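Local structure of PAN2-PAN3 deadenylation complex catalytic subunit pan2 (Neurospora crassa, 4CZX) at residues Arg7-Pro18 with His309-Ile320; Trp188-Asn196 with Ile205-Arg213. The protein is probably the catalytic subunit of a cytoplasmic deadenylase that shortens mRNA poly(A) tails, this chain being its N-terminal WD40 domain. All coordinates share one frame; numbering follows the deposited sequence. Where two conformers were deposited one is given.

Interaction 1 of 2, residues Arg7-Pro18 with His309-Ile320; sequences RDWTQLGCVAYP and HNTYVWGSPNKI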
loop_
_atom_site.group_PDB
_atom_site.type_symbol
_atom_site.label_atom_id
_atom_site.label_comp_id
_atom_site.label_asym_id
_atom_site.label_seq_id
_atom_site.Cartn_x
_atom_site.Cartn_y
_atom_site.Cartn_z
ATOM N N ARG A 7 -27.953 19.876 40.270
ATOM C CA ARG A 7 -26.659 20.178 40.878
ATOM C C ARG A 7 -25.927 18.896 41.270
ATOM O O ARG A 7 -24.774 18.944 41.697
ATOM C CB ARG A 7 -26.827 21.084 42.103
ATOM C CG ARG A 7 -27.027 22.560 41.779
ATOM C CD ARG A 7 -27.565 23.336 42.984
ATOM N NE ARG A 7 -28.896 22.867 43.363
ATOM C CZ ARG A 7 -29.668 23.433 44.286
ATOM N NH1 ARG A 7 -29.251 24.508 44.944
ATOM N NH2 ARG A 7 -30.864 22.920 44.549
ATOM N N ASP A 8 -26.601 17.754 41.133
ATOM C CA ASP A 8 -25.994 16.457 41.442
ATOM C C ASP A 8 -25.906 15.557 40.228
ATOM O O ASP A 8 -25.287 14.495 40.285
ATOM C CB ASP A 8 -26.784 15.724 42.521
ATOM C CG ASP A 8 -26.759 16.442 43.847
ATOM O OD1 ASP A 8 -25.725 17.067 44.162
ATOM O OD2 ASP A 8 -27.779 16.384 44.561
ATOM N N TRP A 9 -26.536 15.982 39.139
ATOM C CA TRP A 9 -26.698 15.127 37.973
ATOM C C TRP A 9 -26.721 15.936 36.681
ATOM O O TRP A 9 -27.657 16.695 36.426
ATOM C CB TRP A 9 -27.982 14.310 38.104
ATOM C CG TRP A 9 -28.178 13.307 37.020
ATOM C CD1 TRP A 9 -29.086 13.363 36.002
ATOM C CD2 TRP A 9 -27.452 12.085 36.845
ATOM N NE1 TRP A 9 -28.971 12.249 35.204
ATOM C CE2 TRP A 9 -27.973 11.450 35.700
ATOM C CE3 TRP A 9 -26.409 11.467 37.546
ATOM C CZ2 TRP A 9 -27.487 10.226 35.237
ATOM C CZ3 TRP A 9 -25.929 10.249 37.087
ATOM C CH2 TRP A 9 -26.471 9.642 35.942
ATOM N N THR A 10 -25.683 15.776 35.871
ATOM C CA THR A 10 -25.621 16.464 34.591
ATOM C C THR A 10 -24.729 15.694 33.621
ATOM O O THR A 10 -23.959 14.820 34.033
ATOM C CB THR A 10 -25.113 17.916 34.755
ATOM O OG1 THR A 10 -25.359 18.652 33.550
ATOM C CG2 THR A 10 -23.627 17.941 35.079
ATOM N N GLN A 11 -24.862 15.989 32.330
ATOM C CA GLN A 11 -24.012 15.370 31.323
ATOM C C GLN A 11 -22.643 16.030 31.338
ATOM O O GLN A 11 -22.525 17.235 31.121
ATOM C CB GLN A 11 -24.635 15.468 29.931
ATOM C CG GLN A 11 -23.792 14.814 28.859
ATOM C CD GLN A 11 -24.486 14.774 27.509
ATOM O OE1 GLN A 11 -23.885 15.085 26.481
ATOM N NE2 GLN A 11 -25.753 14.383 27.507
ATOM N N LEU A 12 -21.613 15.230 31.589
ATOM C CA LEU A 12 -20.273 15.749 31.822
ATOM C C LEU A 12 -19.390 15.680 30.578
ATOM O O LEU A 12 -18.458 16.475 30.418
ATOM C CB LEU A 12 -19.617 14.982 32.973
ATOM C CG LEU A 12 -20.335 15.131 34.318
ATOM C CD1 LEU A 12 -19.794 14.135 35.321
ATOM C CD2 LEU A 12 -20.194 16.558 34.836
ATOM N N GLY A 13 -19.686 14.729 29.700
ATOM C CA GLY A 13 -18.900 14.549 28.496
ATOM C C GLY A 13 -19.567 13.606 27.520
ATOM O O GLY A 13 -20.476 12.862 27.873
ATOM N N CYS A 14 -19.099 13.635 26.281
ATOM C CA CYS A 14 -19.648 12.785 25.238
ATOM C C CYS A 14 -18.619 12.586 24.140
ATOM O O CYS A 14 -17.810 13.476 23.871
ATOM C CB CYS A 14 -20.931 13.394 24.663
ATOM S SG CYS A 14 -21.616 12.499 23.246
ATOM N N VAL A 15 -18.648 11.419 23.513
ATOM C CA VAL A 15 -17.775 11.168 22.386
ATOM C C VAL A 15 -18.477 10.222 21.421
ATOM O O VAL A 15 -19.265 9.370 21.828
ATOM C CB VAL A 15 -16.398 10.589 22.829
ATOM C CG1 VAL A 15 -16.543 9.168 23.357
ATOM C CG2 VAL A 15 -15.395 10.628 21.657
ATOM N N ALA A 16 -18.227 10.410 20.132
ATOM C CA ALA A 16 -18.687 9.471 19.131
ATOM C C ALA A 16 -17.590 8.443 18.904
ATOM O O ALA A 16 -16.470 8.795 18.529
ATOM C CB ALA A 16 -19.043 10.198 17.833
ATOM N N TYR A 17 -17.885 7.173 19.154
ATOM C CA TYR A 17 -16.864 6.142 18.967
ATOM C C TYR A 17 -17.523 4.798 18.676
ATOM O O TYR A 17 -18.205 4.244 19.538
ATOM C CB TYR A 17 -15.925 6.041 20.201
ATOM C CG TYR A 17 -14.654 5.287 19.864
ATOM C CD1 TYR A 17 -13.613 5.917 19.196
ATOM C CD2 TYR A 17 -14.524 3.934 20.154
ATOM C CE1 TYR A 17 -12.462 5.234 18.853
ATOM C CE2 TYR A 17 -13.388 3.246 19.821
ATOM C CZ TYR A 17 -12.358 3.903 19.167
ATOM O OH TYR A 17 -11.226 3.221 18.816
ATOM N N PRO A 18 -17.345 4.272 17.447
ATOM C CA PRO A 18 -16.568 4.846 16.338
ATOM C C PRO A 18 -17.299 5.996 15.643
ATOM O O PRO A 18 -18.492 5.879 15.377
ATOM C CB PRO A 18 -16.389 3.652 15.389
ATOM C CG PRO A 18 -17.650 2.829 15.601
ATOM C CD PRO A 18 -17.942 2.969 17.088
ATOM N N HIS A 309 -23.865 5.541 18.158
ATOM C CA HIS A 309 -22.402 5.614 18.343
ATOM C C HIS A 309 -21.935 6.614 19.419
ATOM O O HIS A 309 -20.737 6.879 19.540
ATOM C CB HIS A 309 -21.688 5.939 17.015
ATOM C CG HIS A 309 -21.874 4.906 15.945
ATOM N ND1 HIS A 309 -20.847 4.504 15.118
ATOM C CD2 HIS A 309 -22.970 4.214 15.545
ATOM C CE1 HIS A 309 -21.295 3.597 14.268
ATOM N NE2 HIS A 309 -22.581 3.406 14.504
ATOM N N ASN A 310 -22.852 7.157 20.213
ATOM C CA ASN A 310 -22.437 8.077 21.270
ATOM C C ASN A 310 -22.141 7.352 22.562
ATOM O O ASN A 310 -22.830 6.399 22.910
ATOM C CB ASN A 310 -23.508 9.131 21.549
ATOM C CG ASN A 310 -23.963 9.842 20.305
ATOM O OD1 ASN A 310 -23.198 10.589 19.695
ATOM N ND2 ASN A 310 -25.222 9.624 19.919
ATOM N N THR A 311 -21.114 7.801 23.274
ATOM C CA THR A 311 -20.939 7.398 24.663
ATOM C C THR A 311 -20.919 8.644 25.534
ATOM O O THR A 311 -20.185 9.593 25.250
ATOM C CB THR A 311 -19.659 6.588 24.883
ATOM O OG1 THR A 311 -19.776 5.336 24.201
ATOM C CG2 THR A 311 -19.441 6.319 26.372
ATOM N N TYR A 312 -21.747 8.628 26.580
ATOM C CA TYR A 312 -21.938 9.762 27.472
ATOM C C TYR A 312 -21.414 9.443 28.857
ATOM O O TYR A 312 -21.492 8.301 29.305
ATOM C CB TYR A 312 -23.416 10.131 27.601
ATOM C CG TYR A 312 -24.153 10.367 26.309
ATOM C CD1 TYR A 312 -24.712 9.310 25.605
ATOM C CD2 TYR A 312 -24.325 11.648 25.813
ATOM C CE1 TYR A 312 -25.406 9.521 24.429
ATOM C CE2 TYR A 312 -25.020 11.872 24.638
ATOM C CZ TYR A 312 -25.555 10.802 23.948
ATOM O OH TYR A 312 -26.238 11.014 22.772
ATOM N N VAL A 313 -20.895 10.454 29.541
ATOM C CA VAL A 313 -20.610 10.327 30.965
ATOM C C VAL A 313 -21.491 11.302 31.718
ATOM O O VAL A 313 -21.537 12.487 31.393
ATOM C CB VAL A 313 -19.129 10.588 31.293
ATOM C CG1 VAL A 313 -18.930 10.780 32.805
ATOM C CG2 VAL A 313 -18.281 9.440 30.798
ATOM N N TRP A 314 -22.205 10.782 32.715
ATOM C CA TRP A 314 -23.071 11.583 33.562
ATOM C C TRP A 314 -22.597 11.497 35.004
ATOM O O TRP A 314 -21.930 10.535 35.396
ATOM C CB TRP A 314 -24.528 11.118 33.463
ATOM C CG TRP A 314 -25.241 11.543 32.200
ATOM C CD1 TRP A 314 -25.063 11.038 30.946
ATOM C CD2 TRP A 314 -26.256 12.549 32.088
ATOM N NE1 TRP A 314 -25.900 11.673 30.056
ATOM C CE2 TRP A 314 -26.642 12.605 30.733
ATOM C CE3 TRP A 314 -26.876 13.408 33.002
ATOM C CZ2 TRP A 314 -27.617 13.490 30.271
ATOM C CZ3 TRP A 314 -27.841 14.288 32.541
ATOM C CH2 TRP A 314 -28.203 14.321 31.188
ATOM N N GLY A 315 -22.951 12.506 35.790
ATOM C CA GLY A 315 -22.554 12.560 37.185
ATOM C C GLY A 315 -22.728 13.958 37.736
ATOM O O GLY A 315 -23.366 14.806 37.109
ATOM N N SER A 316 -22.166 14.196 38.917
ATOM C CA SER A 316 -22.239 15.505 39.550
ATOM C C SER A 316 -21.303 16.527 38.904
ATOM O O SER A 316 -20.183 16.197 38.511
ATOM C CB SER A 316 -21.912 15.384 41.037
ATOM O OG SER A 316 -21.722 16.663 41.605
ATOM N N PRO A 317 -21.763 17.781 38.789
ATOM C CA PRO A 317 -20.922 18.880 38.303
ATOM C C PRO A 317 -19.751 19.151 39.240
ATOM O O PRO A 317 -18.792 19.817 38.852
ATOM C CB PRO A 317 -21.877 20.080 38.275
ATOM C CG PRO A 317 -23.245 19.501 38.297
ATOM C CD PRO A 317 -23.146 18.214 39.053
ATOM N N ASN A 318 -19.841 18.643 40.465
ATOM C CA ASN A 318 -18.813 18.870 41.474
ATOM C C ASN A 318 -17.665 17.873 41.355
ATOM O O ASN A 318 -17.789 16.736 41.814
ATOM C CB ASN A 318 -19.416 18.794 42.880
ATOM C CG ASN A 318 -20.685 19.619 43.020
ATOM O OD1 ASN A 318 -20.763 20.760 42.559
ATOM N ND2 ASN A 318 -21.691 19.038 43.660
ATOM N N LYS A 319 -16.571 18.322 40.730
ATOM C CA LYS A 319 -15.294 17.599 40.599
ATOM C C LYS A 319 -15.329 16.095 40.877
ATOM O O LYS A 319 -14.975 15.654 41.971
ATOM C CB LYS A 319 -14.251 18.240 41.521
ATOM N N ILE A 320 -15.754 15.309 39.890
ATOM C CA ILE A 320 -15.827 13.864 40.077
ATOM C C ILE A 320 -14.511 13.191 39.703
ATOM O O ILE A 320 -13.752 13.694 38.872
ATOM C CB ILE A 320 -16.970 13.227 39.256
ATOM C CG1 ILE A 320 -16.599 13.130 37.775
ATOM C CG2 ILE A 320 -18.252 14.004 39.442
ATOM C CD1 ILE A 320 -17.412 12.107 37.020
HETATM O O HOH W 1 -23.787 19.956 44.700
HETATM O O HOH W 2 -23.287 16.628 43.695
HETATM O O HOH W 3 -19.769 5.122 21.529
#
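W9 and W314 form the apolar centre. Their planes are only 26° apart but slid past each other, with the W9 five-membered ring and the W314 six-membered ring 4.7 Å apart between centroids. The slide brings W314 CB over the W9 six-membered ring, 3.8 Å from its centroid. The two flat rings cover each other where the loop before strand 10-16 meets the end of strand 310-315, a place that suits tryptophan; W9 NE1 finds its acceptor in the backbone of Y283. Q11 suits the next place because its chain is apolar before it ends in an amide. With CG anti to the backbone N (chi1 -179°) and the chain extended, CB sits 3.7 Å from the centroid of the W314 six-membered ring, over its face, and the amide reaches on to Y312, where OE1 lies in the ring plane at the edge.

Beside the bulge L12 turns its side chain toward the partner strand, and its CD1 meets I320 CD1 tip to tip at 3.6 Å. L12 and G13 together face V313 in a classic beta bulge: L12 N bonds V313 O at 2.8 Å, while G13 N adds a weak bond to the same oxygen. G315 lacks a side chain where a CB would press on L12 CD1. On the face of T10 and V313, V15 and T311 pack on I44 of strand 41-45.

Polar groups close both ends. H309 ND1 gives a nearly straight bond of 2.7 Å to P18 O, which lies in the imidazole plane, and one water ties Y17 O, H309 O and T311 OG1. At the other end a water bridges D8 OD1 and S316 OG; S316 OG also accepts from N318 N in an ST turn. Strand 10-16 thus completes, antiparallel to 310-315, the four-stranded blade formed with 290-295 and 302-306: the "Velcro" closure of a WD40 beta-propeller.

Interaction 2 of 2, residues Trp188-Asn196 with Ile205-Arg213; sequences WQAHGAFIN and IVTCGGSHR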
loop_
_atom_site.group_PDB
_atom_site.type_symbol
_atom_site.label_atom_id
_atom_site.label_comp_id
_atom_site.label_asym_id
_atom_site.label_seq_id
_atom_site.Cartn_x
_atom_site.Cartn_y
_atom_site.Cartn_z
ATOM N N TRP A 188 -29.289 -20.791 39.083
ATOM C CA TRP A 188 -30.366 -19.855 39.367
ATOM C C TRP A 188 -31.095 -19.499 38.075
ATOM O O TRP A 188 -30.470 -19.070 37.106
ATOM C CB TRP A 188 -29.785 -18.605 40.045
ATOM C CG TRP A 188 -30.734 -17.467 40.289
ATOM C CD1 TRP A 188 -32.019 -17.542 40.757
ATOM C CD2 TRP A 188 -30.463 -16.077 40.083
ATOM N NE1 TRP A 188 -32.561 -16.282 40.849
ATOM C CE2 TRP A 188 -31.625 -15.365 40.441
ATOM C CE3 TRP A 188 -29.346 -15.363 39.621
ATOM C CZ2 TRP A 188 -31.705 -13.975 40.356
ATOM C CZ3 TRP A 188 -29.429 -13.984 39.535
ATOM C CH2 TRP A 188 -30.604 -13.305 39.896
ATOM N N GLN A 189 -32.411 -19.682 38.052
ATOM C CA GLN A 189 -33.184 -19.330 36.863
ATOM C C GLN A 189 -33.514 -17.842 36.894
ATOM O O GLN A 189 -34.453 -17.421 37.563
ATOM C CB GLN A 189 -34.467 -20.155 36.773
ATOM C CG GLN A 189 -35.207 -19.939 35.474
ATOM C CD GLN A 189 -34.509 -20.596 34.315
ATOM O OE1 GLN A 189 -34.252 -21.800 34.341
ATOM N NE2 GLN A 189 -34.180 -19.812 33.291
ATOM N N ALA A 190 -32.735 -17.040 36.181
ATOM C CA ALA A 190 -32.905 -15.594 36.252
ATOM C C ALA A 190 -33.962 -15.112 35.266
ATOM O O ALA A 190 -34.938 -14.472 35.655
ATOM C CB ALA A 190 -31.574 -14.891 36.005
ATOM N N HIS A 191 -33.774 -15.414 33.987
ATOM C CA HIS A 191 -34.735 -14.998 32.973
ATOM C C HIS A 191 -35.053 -16.150 32.029
ATOM O O HIS A 191 -34.372 -17.171 32.035
ATOM C CB HIS A 191 -34.197 -13.786 32.204
ATOM C CG HIS A 191 -33.784 -12.656 33.094
ATOM N ND1 HIS A 191 -34.610 -11.588 33.377
ATOM C CD2 HIS A 191 -32.640 -12.441 33.790
ATOM C CE1 HIS A 191 -33.990 -10.761 34.203
ATOM N NE2 HIS A 191 -32.795 -11.258 34.471
ATOM N N GLY A 192 -36.107 -15.992 31.235
ATOM C CA GLY A 192 -36.608 -17.076 30.418
ATOM C C GLY A 192 -35.709 -17.573 29.293
ATOM O O GLY A 192 -35.640 -18.775 29.064
ATOM N N ALA A 193 -35.031 -16.667 28.586
ATOM C CA ALA A 193 -34.228 -17.070 27.424
ATOM C C ALA A 193 -32.866 -16.392 27.341
ATOM O O ALA A 193 -31.931 -16.941 26.738
ATOM C CB ALA A 193 -34.996 -16.799 26.134
ATOM N N PHE A 194 -32.750 -15.185 27.886
ATOM C CA PHE A 194 -31.471 -14.478 27.818
ATOM C C PHE A 194 -31.254 -13.517 28.968
ATOM O O PHE A 194 -32.187 -13.026 29.599
ATOM C CB PHE A 194 -31.323 -13.699 26.495
ATOM C CG PHE A 194 -32.217 -12.494 26.391
ATOM C CD1 PHE A 194 -33.531 -12.628 25.934
ATOM C CD2 PHE A 194 -31.752 -11.232 26.731
ATOM C CE1 PHE A 194 -34.364 -11.520 25.838
ATOM C CE2 PHE A 194 -32.574 -10.122 26.641
ATOM C CZ PHE A 194 -33.890 -10.265 26.194
ATOM N N ILE A 195 -29.983 -13.239 29.181
ATOM C CA ILE A 195 -29.515 -12.272 30.151
ATOM C C ILE A 195 -28.801 -11.191 29.351
ATOM O O ILE A 195 -27.865 -11.487 28.625
ATOM C CB ILE A 195 -28.590 -12.938 31.170
ATOM C CG1 ILE A 195 -29.442 -13.762 32.154
ATOM C CG2 ILE A 195 -27.749 -11.895 31.924
ATOM C CD1 ILE A 195 -28.664 -14.720 33.009
ATOM N N ASN A 196 -29.288 -9.958 29.439
ATOM C CA ASN A 196 -28.685 -8.838 28.730
ATOM C C ASN A 196 -27.544 -8.187 29.534
ATOM O O ASN A 196 -26.704 -7.467 28.983
ATOM C CB ASN A 196 -29.751 -7.786 28.408
ATOM C CG ASN A 196 -29.278 -6.796 27.368
ATOM O OD1 ASN A 196 -28.777 -7.190 26.324
ATOM N ND2 ASN A 196 -29.404 -5.508 27.658
ATOM N N ILE A 205 -26.082 -11.018 43.379
ATOM C CA ILE A 205 -26.105 -10.995 41.919
ATOM C C ILE A 205 -27.326 -10.214 41.451
ATOM O O ILE A 205 -28.404 -10.329 42.045
ATOM C CB ILE A 205 -26.169 -12.396 41.291
ATOM C CG1 ILE A 205 -25.237 -13.373 42.008
ATOM C CG2 ILE A 205 -25.881 -12.315 39.775
ATOM C CD1 ILE A 205 -25.366 -14.794 41.487
ATOM N N VAL A 206 -27.155 -9.420 40.397
ATOM C CA VAL A 206 -28.282 -8.747 39.765
ATOM C C VAL A 206 -28.217 -8.955 38.249
ATOM O O VAL A 206 -27.141 -8.922 37.647
ATOM C CB VAL A 206 -28.324 -7.236 40.098
ATOM C CG1 VAL A 206 -28.856 -7.003 41.507
ATOM C CG2 VAL A 206 -26.936 -6.589 39.899
ATOM N N THR A 207 -29.367 -9.209 37.628
ATOM C CA THR A 207 -29.384 -9.428 36.186
ATOM C C THR A 207 -30.538 -8.720 35.509
ATOM O O THR A 207 -31.577 -8.455 36.130
ATOM C CB THR A 207 -29.481 -10.930 35.802
ATOM O OG1 THR A 207 -30.726 -11.468 36.273
ATOM C CG2 THR A 207 -28.302 -11.727 36.367
ATOM N N CYS A 208 -30.330 -8.425 34.228
ATOM C CA CYS A 208 -31.382 -7.971 33.329
ATOM C C CYS A 208 -31.515 -8.986 32.197
ATOM O O CYS A 208 -30.530 -9.578 31.784
ATOM C CB CYS A 208 -31.053 -6.592 32.753
ATOM S SG CYS A 208 -30.815 -5.313 33.987
ATOM N N GLY A 209 -32.721 -9.196 31.688
ATOM C CA GLY A 209 -32.868 -10.145 30.604
ATOM C C GLY A 209 -34.306 -10.231 30.139
ATOM O O GLY A 209 -35.101 -9.326 30.415
ATOM N N GLY A 210 -34.638 -11.316 29.444
ATOM C CA GLY A 210 -35.993 -11.508 28.937
ATOM C C GLY A 210 -36.361 -12.951 28.647
ATOM O O GLY A 210 -35.523 -13.856 28.729
ATOM N N SER A 211 -37.625 -13.154 28.283
ATOM C CA SER A 211 -38.207 -14.484 28.160
ATOM C C SER A 211 -37.996 -15.159 26.806
ATOM O O SER A 211 -38.102 -16.381 26.713
ATOM C CB SER A 211 -39.713 -14.414 28.452
ATOM O OG SER A 211 -39.944 -14.009 29.790
ATOM N N HIS A 212 -37.718 -14.377 25.759
ATOM C CA HIS A 212 -37.511 -14.949 24.422
ATOM C C HIS A 212 -36.499 -14.171 23.614
ATOM O O HIS A 212 -36.545 -12.942 23.574
ATOM C CB HIS A 212 -38.816 -15.007 23.624
ATOM C CG HIS A 212 -39.913 -15.739 24.330
ATOM N ND1 HIS A 212 -40.947 -15.090 24.966
ATOM C CD2 HIS A 212 -40.113 -17.062 24.534
ATOM C CE1 HIS A 212 -41.757 -15.983 25.510
ATOM N NE2 HIS A 212 -41.273 -17.187 25.261
ATOM N N ARG A 213 -35.617 -14.896 22.939
ATOM C CA ARG A 213 -34.720 -14.263 21.990
ATOM C C ARG A 213 -35.503 -13.919 20.715
ATOM O O ARG A 213 -36.624 -14.403 20.484
ATOM C CB ARG A 213 -33.523 -15.157 21.684
ATOM C CG ARG A 213 -32.505 -15.183 22.830
ATOM C CD ARG A 213 -31.373 -16.163 22.573
ATOM N NE ARG A 213 -30.454 -16.173 23.716
ATOM C CZ ARG A 213 -29.386 -15.388 23.821
ATOM N NH1 ARG A 213 -29.112 -14.535 22.854
ATOM N NH2 ARG A 213 -28.601 -15.451 24.896
HETATM O O HOH W 4 -37.939 -13.558 31.550
HETATM O O HOH W 5 -39.028 -18.859 28.344
HETATM O O HOH W 6 -32.047 -18.763 24.781
#
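I205 CG2 touches W188 CZ3 at 3.9 Å, where strand 204-210 of one propeller blade passes the end of outer strand 184-189 of the blade before it. The motif is that of a WD repeat: T207 OG1 and H191 NE2 share a 2.8 Å hydrogen bond, and H191 ND1 is held by D223, as in the Asp-His-Ser/Thr network of this family. Histidine suits the place because its two ring nitrogens can serve two partners. C208 O then accepts from N196 N. G209 has to be small, since its CA lies 3.6 Å from the centroid of the H191 ring, over the face. At G210 the O takes both A193 N and F194 N, a classic beta bulge, and the N sits over the centre of the F194 ring. Replacing F194 by an alanine removes the ring over G210 N and beside H212 O, and the G209-G210 backbone would probably lose the packing that covers it. S211 OG is joined to G192 N by a water. R213, whose NH2 bonds N170 O, lays its guanidinium face on F194 CB; its NE makes a weak bond of 3.5 Å to A193 O, and a water bridges the same two atoms.

How the interactions relate
From the N terminus, 7-18 comes first in sequence and pairs with 309-320 from the end of the chain, so interaction 1 closes a loop of 290 residues and joins the two ends of the propeller into a ring. Interaction 2 is nested within that loop and is local, with just eight residues between its segments. It forms a hairpin of strands 194-200 and 204-210 and joins this blade to the preceding one through strand 184-189. The two contacts do not touch, their centres being about 29 Å apart and their nearest atoms about 14 Å; one seals the ring, the other links successive blades.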